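Local coordinates for uncharacterized protein (Bordetella bronchiseptica, PDB 4XG0) that probably acts as a kinase of the DUF1537 family in acid-sugar catabolism, pairing a sugar-binding N-terminal domain with a nucleotide-binding C-terminal domain, at residues Ala186-Gln191 / Pro208-Asp213; Glu194-Leu199 / Leu223-Gly228; Pro287-Leu292 / Gly325-Leu330. All blocks are in the same frame, centred on the assembly; numbering follows the deposited sequence. Where two conformers were deposited one is given.

Following the chain from the N terminus, contact 1 pairs strand 186-188 with strand 209-212. It closes a loop that carries helix 196-205. Contact 2 starts inside that loop, at 194-199, and ends beyond it, at 223-228, so the two loops cross. Together they tie the two strands at one edge of the N-terminal parallel sheet to two helices packed against it. They also touch, with V212 CB 3.9 Å from L223 CD2. Contact 3 comes later in series, in the nucleotide-binding C-terminal domain. It joins the short helix 289-292 to the loop before helix 334-349. Its centre lies about 54 Å from that of contact 1 and about 43 Å from that of contact 2.

Contact 1: Ala186-Gln191 / Pro208-Asp213; sequences AQLAAQ and PVVVVD
L188 and V210 meet on one face of a parallel strand pair, with L188 CG 3.8 Å from V210 CG2. Strands 186-188 and 209-212 are the two strands of a beta-alpha-beta unit, joined by helix 196-205. The two side chains cross at about a right angle. V210 sets CG2 anti to its backbone N (chi1 60° to CG1), which brings this methyl under the neighbouring strand. There it also lies 4.3 Å from A186 CB.

Three backbone hydrogen bonds hold the register of A186 with V210, Q187 with V211 and L188 with V212. V211 N gives to A186 O at 3.0 Å, and the bond is almost straight at N-H (177°). L188 N gives to V211 O at 2.9 Å. D213 N gives to L188 O at 3.1 Å. V211 is thus gripped through both its N and its O. Q187 CA-H also points at V211 O.

Past the bridges, D213 CB packs on A189 CB at 3.8 Å. The D213 carboxylate is fixed from outside the pair: OD2 takes a bond from Q151 N and OD1 one from G152 N.

Strand 186-188 is one of the two edge strands of the eight-stranded parallel sheet in this chain. Strand 209-212 lies inside it and bonds on its other edge to strand 135-139. I203 of helix 196-205 packs on both L188 and V210, and V211 faces helix 179-183. Where the strands part, one water spans the gap. It accepts from A190 N and donates to D213 O, at 2.8 Å from D213 O.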
# COMPACT_ATOMS: atom_id res chain seq x y z
N ALA A 186 12.54 -6.73 -22.11
CA ALA A 186 13.69 -6.56 -21.23
C ALA A 186 13.41 -7.15 -19.86
O ALA A 186 12.29 -7.52 -19.55
CB ALA A 186 13.99 -5.08 -21.09
N GLN A 187 14.45 -7.23 -19.03
CA GLN A 187 14.32 -7.84 -17.71
C GLN A 187 15.27 -7.16 -16.72
O GLN A 187 16.42 -6.84 -17.06
CB GLN A 187 14.59 -9.35 -17.79
CG GLN A 187 16.05 -9.71 -18.12
CD GLN A 187 16.22 -11.11 -18.70
OE1 GLN A 187 16.29 -12.10 -17.97
NE2 GLN A 187 16.31 -11.20 -20.02
N LEU A 188 14.79 -6.93 -15.50
CA LEU A 188 15.52 -6.23 -14.47
C LEU A 188 15.41 -7.01 -13.18
O LEU A 188 14.46 -7.79 -13.00
CB LEU A 188 14.84 -4.89 -14.16
CG LEU A 188 14.75 -3.83 -15.22
CD1 LEU A 188 13.95 -2.66 -14.69
CD2 LEU A 188 16.16 -3.40 -15.62
N ALA A 189 16.33 -6.78 -12.26
CA ALA A 189 16.15 -7.23 -10.88
C ALA A 189 16.59 -6.13 -9.92
O ALA A 189 17.63 -5.51 -10.13
CB ALA A 189 16.94 -8.49 -10.64
N ALA A 190 15.82 -5.86 -8.86
CA ALA A 190 16.29 -4.90 -7.85
C ALA A 190 17.66 -5.31 -7.32
O ALA A 190 17.94 -6.49 -7.11
CB ALA A 190 15.31 -4.76 -6.71
N GLN A 191 18.51 -4.32 -7.10
CA GLN A 191 19.85 -4.56 -6.58
C GLN A 191 19.81 -4.52 -5.04
O GLN A 191 18.83 -4.05 -4.45
CB GLN A 191 20.80 -3.51 -7.17
CG GLN A 191 20.82 -3.55 -8.70
CD GLN A 191 21.37 -2.28 -9.33
OE1 GLN A 191 21.80 -1.37 -8.63
NE2 GLN A 191 21.37 -2.23 -10.66
N PRO A 208 8.92 -0.38 -23.41
CA PRO A 208 7.55 -0.31 -22.90
C PRO A 208 7.06 -1.55 -22.18
O PRO A 208 5.93 -1.55 -21.65
CB PRO A 208 6.74 -0.16 -24.18
CG PRO A 208 7.49 -1.03 -25.15
CD PRO A 208 8.95 -0.84 -24.81
N VAL A 209 7.85 -2.61 -22.16
CA VAL A 209 7.46 -3.83 -21.48
C VAL A 209 8.69 -4.36 -20.78
O VAL A 209 9.75 -4.47 -21.40
CB VAL A 209 6.92 -4.88 -22.47
CG1 VAL A 209 6.57 -6.14 -21.75
CG2 VAL A 209 5.72 -4.36 -23.22
N VAL A 210 8.57 -4.67 -19.50
CA VAL A 210 9.71 -5.18 -18.76
C VAL A 210 9.27 -6.14 -17.68
O VAL A 210 8.24 -5.94 -17.02
CB VAL A 210 10.58 -4.05 -18.13
CG1 VAL A 210 9.75 -3.19 -17.16
CG2 VAL A 210 11.82 -4.61 -17.44
N VAL A 211 10.06 -7.20 -17.53
CA VAL A 211 9.87 -8.20 -16.48
C VAL A 211 10.79 -7.87 -15.30
O VAL A 211 11.97 -7.62 -15.48
CB VAL A 211 10.19 -9.62 -17.04
CG1 VAL A 211 9.98 -10.68 -15.98
CG2 VAL A 211 9.32 -9.92 -18.23
N VAL A 212 10.22 -7.87 -14.10
CA VAL A 212 10.98 -7.61 -12.88
C VAL A 212 10.97 -8.82 -11.94
O VAL A 212 9.96 -9.47 -11.71
CB VAL A 212 10.43 -6.35 -12.13
CG1 VAL A 212 11.25 -6.09 -10.87
CG2 VAL A 212 10.42 -5.15 -13.08
N ASP A 213 12.15 -9.18 -11.46
CA ASP A 213 12.32 -10.30 -10.60
C ASP A 213 11.65 -10.01 -9.27
O ASP A 213 11.51 -8.85 -8.85
CB ASP A 213 13.81 -10.55 -10.35
CG ASP A 213 14.43 -11.49 -11.33
OD1 ASP A 213 13.88 -11.71 -12.43
OD2 ASP A 213 15.53 -12.02 -10.98
O HOH W 1 13.55 -7.21 -7.96

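Contact 2: Glu194-Leu199 / Leu223-Gly228; sequences ETPAEL and LARAIG
The P196 ring meets R225 with its CB-CG edge rather than with a face. P196 CB is 3.6 Å from R225 CB, and the ring CG also approaches R225 CD at 3.9 Å. The two side chains lie side by side and point the same way. The R225 chain is extended from CG to NE, so its flat guanidinium is carried beyond the ring. There NH2 forms a long, weak ion pair with E422 OE2.

Beyond the CA side of the ring, A226 sits between P196 and L199. Its CB is 3.5 Å from P196 O and 3.9 Å from L199 CG. The A226 side chain is a single methyl, consistent with the close approach of the backbones; the CA atoms of P196 and A226 are 4.5 Å apart. L199 has CG anti to the backbone N (chi1 177°), which swings the branch across to the other helix. Its CD2 rests against A226 CB and lies 4.0 Å from L223 CA. No hydrogen bond crosses between the segments, so the contact is apolar packing with one backbone carbonyl.

P196 opens helix 196-205, and a capping box fixes this end. E198 N gives to T195 OG1. T195 N gives to the anti lone pair of E198 OE1, nearly straight at the hydrogen (168°). Just before it, E194 forms a salt bridge with R202 and accepts from Q191 N.

Helices 196-205 and 217-230 meet here on the same face of the N-terminal parallel sheet. L223 reaches V137 and C139 of strand 135-139, and I203 of the first helix. I227 lies on strand 234-238. On the far flank, A224 and R225 meet V249 of helix 240-252, the next helix along.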
# COMPACT_ATOMS: atom_id res chain seq x y z
N GLU A 194 18.62 -1.39 -3.14
CA GLU A 194 18.02 -0.42 -4.05
C GLU A 194 16.71 0.15 -3.51
O GLU A 194 15.91 -0.56 -2.90
CB GLU A 194 17.79 -1.06 -5.43
CG GLU A 194 17.25 -0.10 -6.49
CD GLU A 194 17.34 -0.66 -7.91
OE1 GLU A 194 17.26 -1.89 -8.08
OE2 GLU A 194 17.49 0.13 -8.86
N THR A 195 16.52 1.44 -3.73
CA THR A 195 15.33 2.12 -3.29
C THR A 195 14.25 2.02 -4.35
O THR A 195 14.55 1.75 -5.52
CB THR A 195 15.61 3.60 -3.02
OG1 THR A 195 16.02 4.23 -4.24
CG2 THR A 195 16.70 3.77 -1.96
N PRO A 196 12.99 2.21 -3.95
CA PRO A 196 11.92 2.27 -4.95
C PRO A 196 12.18 3.31 -6.04
O PRO A 196 11.91 3.05 -7.21
CB PRO A 196 10.69 2.66 -4.12
CG PRO A 196 10.95 2.02 -2.79
CD PRO A 196 12.46 2.10 -2.58
N ALA A 197 12.73 4.46 -5.68
CA ALA A 197 12.94 5.51 -6.66
C ALA A 197 14.02 5.12 -7.69
O ALA A 197 13.91 5.43 -8.88
CB ALA A 197 13.31 6.83 -5.98
N GLU A 198 15.06 4.44 -7.21
CA GLU A 198 16.13 3.99 -8.08
C GLU A 198 15.58 2.92 -9.02
O GLU A 198 15.82 2.97 -10.23
CB GLU A 198 17.30 3.46 -7.24
CG GLU A 198 18.17 4.56 -6.63
CD GLU A 198 19.09 4.07 -5.51
OE1 GLU A 198 18.74 3.09 -4.82
OE2 GLU A 198 20.16 4.67 -5.30
N LEU A 199 14.81 1.99 -8.47
CA LEU A 199 14.20 0.93 -9.27
C LEU A 199 13.24 1.51 -10.31
O LEU A 199 13.17 1.03 -11.44
CB LEU A 199 13.46 -0.05 -8.38
CG LEU A 199 12.71 -1.17 -9.11
CD1 LEU A 199 13.67 -1.91 -10.05
CD2 LEU A 199 12.10 -2.13 -8.13
N LEU A 223 8.80 -3.36 -5.67
CA LEU A 223 8.35 -3.18 -7.04
C LEU A 223 7.06 -2.37 -7.06
O LEU A 223 6.91 -1.47 -7.88
CB LEU A 223 8.14 -4.54 -7.76
CG LEU A 223 7.48 -4.51 -9.14
CD1 LEU A 223 8.25 -3.65 -10.09
CD2 LEU A 223 7.35 -5.89 -9.73
N ALA A 224 6.13 -2.68 -6.15
CA ALA A 224 4.88 -1.94 -6.07
C ALA A 224 5.14 -0.45 -5.79
O ALA A 224 4.53 0.42 -6.40
CB ALA A 224 3.99 -2.52 -4.99
N ARG A 225 6.07 -0.15 -4.88
CA ARG A 225 6.44 1.23 -4.60
C ARG A 225 7.02 1.94 -5.84
O ARG A 225 6.68 3.10 -6.11
CB ARG A 225 7.41 1.29 -3.43
CG ARG A 225 6.74 0.87 -2.13
CD ARG A 225 7.67 0.90 -0.93
NE ARG A 225 6.88 0.79 0.30
CZ ARG A 225 7.36 0.54 1.51
NH1 ARG A 225 8.66 0.34 1.71
NH2 ARG A 225 6.52 0.47 2.55
N ALA A 226 7.92 1.26 -6.55
CA ALA A 226 8.46 1.79 -7.79
C ALA A 226 7.36 2.07 -8.78
O ALA A 226 7.36 3.10 -9.44
CB ALA A 226 9.48 0.83 -8.40
N ILE A 227 6.45 1.13 -8.92
CA ILE A 227 5.29 1.31 -9.77
C ILE A 227 4.50 2.55 -9.32
O ILE A 227 4.08 3.35 -10.13
CB ILE A 227 4.40 0.06 -9.78
CG1 ILE A 227 5.07 -1.02 -10.67
CG2 ILE A 227 3.00 0.37 -10.32
CD1 ILE A 227 4.53 -2.36 -10.47
N GLY A 228 4.31 2.73 -8.02
CA GLY A 228 3.63 3.90 -7.52
C GLY A 228 4.29 5.19 -7.98
O GLY A 228 3.62 6.11 -8.44

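Contact 3: Pro287-Leu292 / Gly325-Leu330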
# COMPACT_ATOMS: atom_id res chain seq x y z
N PRO A 287 12.43 16.50 23.96
CA PRO A 287 12.78 17.52 24.94
C PRO A 287 13.08 16.98 26.33
O PRO A 287 12.61 15.91 26.69
CB PRO A 287 11.51 18.38 25.00
CG PRO A 287 10.41 17.44 24.72
CD PRO A 287 10.99 16.47 23.68
N THR A 288 13.85 17.74 27.10
CA THR A 288 14.02 17.47 28.51
C THR A 288 12.77 17.92 29.24
O THR A 288 11.90 18.56 28.64
CB THR A 288 15.19 18.27 29.08
OG1 THR A 288 14.85 19.66 29.03
CG2 THR A 288 16.43 18.03 28.27
N LEU A 289 12.68 17.60 30.53
CA LEU A 289 11.54 17.99 31.33
C LEU A 289 11.36 19.49 31.31
O LEU A 289 10.25 19.99 31.20
CB LEU A 289 11.74 17.55 32.77
CG LEU A 289 11.49 16.07 33.03
CD1 LEU A 289 11.85 15.78 34.47
CD2 LEU A 289 10.02 15.77 32.75
N ALA A 290 12.47 20.21 31.45
CA ALA A 290 12.43 21.67 31.44
C ALA A 290 11.94 22.18 30.08
O ALA A 290 11.10 23.08 30.01
CB ALA A 290 13.78 22.23 31.75
N GLN A 291 12.45 21.61 28.99
CA GLN A 291 12.04 22.05 27.65
C GLN A 291 10.58 21.76 27.34
O GLN A 291 9.87 22.59 26.75
CB GLN A 291 12.94 21.42 26.58
CG GLN A 291 14.40 21.92 26.63
CD GLN A 291 15.34 21.10 25.75
OE1 GLN A 291 15.12 19.91 25.50
NE2 GLN A 291 16.39 21.75 25.26
N LEU A 292 10.11 20.57 27.74
CA LEU A 292 8.74 20.19 27.51
C LEU A 292 7.75 21.22 28.13
O LEU A 292 6.69 21.47 27.55
CB LEU A 292 8.50 18.79 28.05
CG LEU A 292 7.08 18.27 27.90
CD1 LEU A 292 6.57 18.40 26.47
CD2 LEU A 292 7.09 16.82 28.37
N GLY A 325 9.70 11.26 34.04
CA GLY A 325 9.42 12.12 35.17
C GLY A 325 8.18 12.99 35.04
O GLY A 325 7.21 12.65 34.36
N ARG A 326 8.20 14.11 35.74
CA ARG A 326 7.09 15.05 35.69
C ARG A 326 7.63 16.44 35.48
O ARG A 326 8.77 16.74 35.86
CB ARG A 326 6.30 14.99 37.00
CG ARG A 326 7.13 15.35 38.22
CD ARG A 326 6.24 15.67 39.40
NE ARG A 326 5.64 14.47 39.97
CZ ARG A 326 4.54 14.46 40.72
NH1 ARG A 326 4.08 13.32 41.20
NH2 ARG A 326 3.90 15.59 40.99
N LEU A 327 6.82 17.31 34.87
CA LEU A 327 7.20 18.70 34.72
C LEU A 327 7.30 19.37 36.09
O LEU A 327 6.50 19.09 36.99
CB LEU A 327 6.15 19.43 33.88
CG LEU A 327 5.82 18.75 32.56
CD1 LEU A 327 4.86 19.62 31.79
CD2 LEU A 327 7.08 18.52 31.77
N ALA A 328 8.27 20.25 36.23
CA ALA A 328 8.52 20.95 37.49
C ALA A 328 7.28 21.71 37.94
O ALA A 328 6.68 22.44 37.14
CB ALA A 328 9.70 21.88 37.35
N GLY A 329 6.90 21.53 39.20
CA GLY A 329 5.73 22.20 39.75
C GLY A 329 4.36 21.65 39.41
O GLY A 329 3.35 22.19 39.86
N LEU A 330 4.31 20.60 38.59
CA LEU A 330 3.03 20.08 38.13
C LEU A 330 2.76 18.61 38.53
O LEU A 330 3.57 17.99 39.24
CB LEU A 330 2.92 20.27 36.60
CG LEU A 330 2.88 21.75 36.20
CD1 LEU A 330 3.10 21.91 34.72
CD2 LEU A 330 1.58 22.47 36.66
O HOH W 2 9.54 20.94 34.04
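L289 straddles the carbonyl oxygen of R326, with both methyls turned to it. L289 CD1 and CD2 each lie 3.5 Å from R326 O. L327 answers in the other direction. Its CD2 sits 3.5 Å from L289 O and is shared with L292, whose CD2 is 3.8 Å away. The L292 and L327 side chains cross at about a right angle. L292 holds CG anti to its backbone N (chi1 179°), while L327 holds CG anti to its carbonyl carbon (chi1 -52°). These turns bring the two CD2 methyls together. L289 CD2 adds a looser touch at 4.1 Å from L327 CD2.

Around this small apolar cluster, P323 and V335 both pack on L289 and L292. V335 also packs on L327. No direct hydrogen bond joins the segments. One water bridges them: it accepts from A328 N at 2.6 Å and donates a weak bond to L289 O.

Further bonds hold the two segments in place. R326 NH2 gives to a lone pair of L330 O at 3.0 Å, but the bond is bent at N-H (137°) and L330 O is tilted out of the guanidinium plane. L327 N gives to S334 OG of helix 334-349. R338 NE of that helix hydrogen-bonds to L292 O.

This is structural packing at one edge of the C-terminal mixed sheet. It joins the region after strand 283-285 to the loop between neighbouring strand 317-321 and helix 334-349. T288 and Q291 form a capping box on helix 289-292, and L327 to L330 make a type II beta turn with G329 third.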